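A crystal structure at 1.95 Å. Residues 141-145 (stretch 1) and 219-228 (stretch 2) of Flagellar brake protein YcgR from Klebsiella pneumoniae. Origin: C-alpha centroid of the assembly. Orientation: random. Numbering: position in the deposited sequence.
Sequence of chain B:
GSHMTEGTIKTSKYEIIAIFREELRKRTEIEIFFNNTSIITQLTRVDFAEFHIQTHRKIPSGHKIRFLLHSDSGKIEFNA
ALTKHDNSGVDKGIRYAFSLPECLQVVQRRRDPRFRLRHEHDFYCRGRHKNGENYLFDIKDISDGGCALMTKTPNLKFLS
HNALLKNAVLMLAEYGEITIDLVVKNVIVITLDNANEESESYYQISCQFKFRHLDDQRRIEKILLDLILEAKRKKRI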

# COMPACT_ATOMS: atom_id res chain seq x y z
N ASP B 141 7.63 -12.61 2.30
CA ASP B 141 8.14 -11.35 1.79
C ASP B 141 7.61 -10.20 2.62
O ASP B 141 6.73 -10.38 3.47
CB ASP B 141 7.82 -11.17 0.31
CG ASP B 141 6.34 -11.18 0.02
OD1 ASP B 141 5.57 -10.69 0.88
OD2 ASP B 141 5.95 -11.67 -1.06
N ILE B 142 8.14 -9.01 2.38
CA ILE B 142 7.84 -7.88 3.25
C ILE B 142 8.12 -6.56 2.54
O ILE B 142 9.08 -6.43 1.78
CB ILE B 142 8.66 -7.98 4.56
CG1 ILE B 142 8.19 -6.96 5.59
CG2 ILE B 142 10.15 -7.85 4.29
CD1 ILE B 142 8.91 -7.07 6.91
N SER B 143 7.24 -5.59 2.77
CA SER B 143 7.47 -4.22 2.33
C SER B 143 7.31 -3.37 3.58
O SER B 143 7.28 -3.91 4.69
CB SER B 143 6.46 -3.81 1.26
OG SER B 143 5.14 -3.79 1.77
N ASP B 144 7.22 -2.06 3.43
CA ASP B 144 7.04 -1.20 4.59
C ASP B 144 5.56 -1.05 4.92
O ASP B 144 5.19 -0.45 5.93
CB ASP B 144 7.70 0.17 4.38
CG ASP B 144 7.24 0.85 3.12
OD1 ASP B 144 8.03 1.63 2.55
OD2 ASP B 144 6.09 0.61 2.70
N GLY B 145 4.71 -1.62 4.07
CA GLY B 145 3.28 -1.52 4.26
C GLY B 145 2.62 -2.85 4.57
O GLY B 145 1.48 -2.90 5.04
N ARG B 219 11.63 0.62 12.36
CA ARG B 219 12.35 -0.65 12.48
C ARG B 219 12.12 -1.49 11.23
O ARG B 219 13.06 -2.09 10.70
CB ARG B 219 11.93 -1.40 13.74
CG ARG B 219 12.47 -0.78 15.02
CD ARG B 219 11.91 -1.48 16.24
NE ARG B 219 12.46 -2.82 16.41
CZ ARG B 219 11.95 -3.75 17.22
NH1 ARG B 219 10.86 -3.49 17.93
NH2 ARG B 219 12.53 -4.94 17.30
N ILE B 220 10.88 -1.53 10.75
CA ILE B 220 10.58 -2.27 9.53
C ILE B 220 11.34 -1.70 8.34
O ILE B 220 11.85 -2.44 7.50
CB ILE B 220 9.06 -2.27 9.22
CG1 ILE B 220 8.30 -3.09 10.26
CG2 ILE B 220 8.80 -2.82 7.84
CD1 ILE B 220 8.68 -4.54 10.27
N GLU B 221 11.41 -0.37 8.27
CA GLU B 221 12.05 0.30 7.15
C GLU B 221 13.56 0.06 7.13
O GLU B 221 14.17 -0.03 6.07
CB GLU B 221 11.72 1.80 7.17
CG GLU B 221 10.28 2.09 6.73
CD GLU B 221 9.81 3.51 7.03
OE1 GLU B 221 10.28 4.09 8.04
OE2 GLU B 221 8.97 4.03 6.27
N LYS B 222 14.15 -0.07 8.31
CA LYS B 222 15.58 -0.37 8.40
C LYS B 222 15.88 -1.78 7.93
O LYS B 222 16.87 -2.03 7.25
CB LYS B 222 16.09 -0.15 9.82
CG LYS B 222 16.14 1.31 10.22
CD LYS B 222 16.81 1.50 11.57
CE LYS B 222 16.05 0.79 12.68
NZ LYS B 222 16.66 1.05 14.02
N ILE B 223 15.02 -2.72 8.31
CA ILE B 223 15.14 -4.09 7.83
C ILE B 223 15.03 -4.12 6.31
O ILE B 223 15.78 -4.84 5.63
CB ILE B 223 14.05 -4.99 8.43
CG1 ILE B 223 14.17 -5.05 9.95
CG2 ILE B 223 14.12 -6.39 7.82
CD1 ILE B 223 13.03 -5.80 10.61
N LEU B 224 14.08 -3.36 5.77
CA LEU B 224 13.86 -3.31 4.33
C LEU B 224 15.12 -2.85 3.62
O LEU B 224 15.57 -3.47 2.66
CB LEU B 224 12.72 -2.36 3.99
CG LEU B 224 11.30 -2.88 4.16
CD1 LEU B 224 10.34 -1.74 3.95
CD2 LEU B 224 11.04 -4.01 3.17
N LEU B 225 15.67 -1.74 4.09
CA LEU B 225 16.89 -1.19 3.51
C LEU B 225 18.01 -2.23 3.52
O LEU B 225 18.84 -2.26 2.62
CB LEU B 225 17.31 0.10 4.24
CG LEU B 225 16.32 1.27 4.18
CD1 LEU B 225 16.84 2.48 4.95
CD2 LEU B 225 16.00 1.67 2.74
N ASP B 226 18.01 -3.10 4.53
CA ASP B 226 18.99 -4.18 4.63
C ASP B 226 18.70 -5.29 3.63
O ASP B 226 19.62 -5.87 3.03
CB ASP B 226 19.01 -4.77 6.04
CG ASP B 226 19.75 -3.90 7.04
OD1 ASP B 226 20.53 -3.03 6.61
OD2 ASP B 226 19.57 -4.10 8.26
N LEU B 227 17.43 -5.61 3.47
CA LEU B 227 17.01 -6.68 2.58
C LEU B 227 17.20 -6.26 1.12
O LEU B 227 17.74 -7.01 0.32
CB LEU B 227 15.55 -7.05 2.84
CG LEU B 227 15.30 -7.67 4.22
CD1 LEU B 227 13.81 -7.94 4.44
CD2 LEU B 227 16.11 -8.94 4.37
N ILE B 228 16.73 -5.06 0.80
CA ILE B 228 16.90 -4.49 -0.53
C ILE B 228 18.37 -4.46 -0.92
O ILE B 228 18.75 -4.92 -2.00
CB ILE B 228 16.32 -3.07 -0.59
CG1 ILE B 228 14.82 -3.10 -0.32
CG2 ILE B 228 16.63 -2.43 -1.93
CD1 ILE B 228 14.20 -1.74 -0.06

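The centre of this contact is the side chain of I142, the last residue of a strand that begins earlier in the chain, set against one face of the helix that runs through 219-228. Its CA-to-CB bond points toward the helix, and with chi1 and chi2 both t the side chain is extended. I142 CG2 lies 3.7 Å from L227 CD1 and 4.1 Å from L224 CD2, while I142 CD1 lies 4.2 Å from I220 CD1. One isoleucine thus touches three helix residues spaced four and three apart, the interval that brings side chains onto the same face of a helix. The 3.0 Å hydrogen bond from L224 N to I220 O and the 2.8 Å hydrogen bond from L227 N to I223 O belong to the regular backbone ladder that holds this spacing.

L224 extends the apolar patch onto the backbone of the other stretch. L224 CD2 approaches I142 O at 3.4 Å, and L224 CD1 sits 3.5 Å from S143 C and 3.2 Å from D144 N. These are packing contacts, since a methyl group offers no conventional donor or acceptor. I220 adds a similar one, I220 CG2 to S143 O at 3.7 Å.

S143 contributes through its main chain; its CB points away from the helix, and S143 OG accepts a hydrogen bond from G145 N at 3.2 Å with an N-H...O angle of 156°, a local link across D144 within the stretch.

At the exposed edge, D144 packs through its aliphatic portion: D144 CB is 3.3 Å from L224 CD1 and 4.0 Å from E221 CG. Beyond these carbons the carboxylates come close without pairing, D144 OD1 standing 4.5 Å from E221 OE2, a juxtaposition of like charges. No hydrogen bond crosses between the stretches, so their direct contact, burying 305 Å² in total, rests on van der Waals packing.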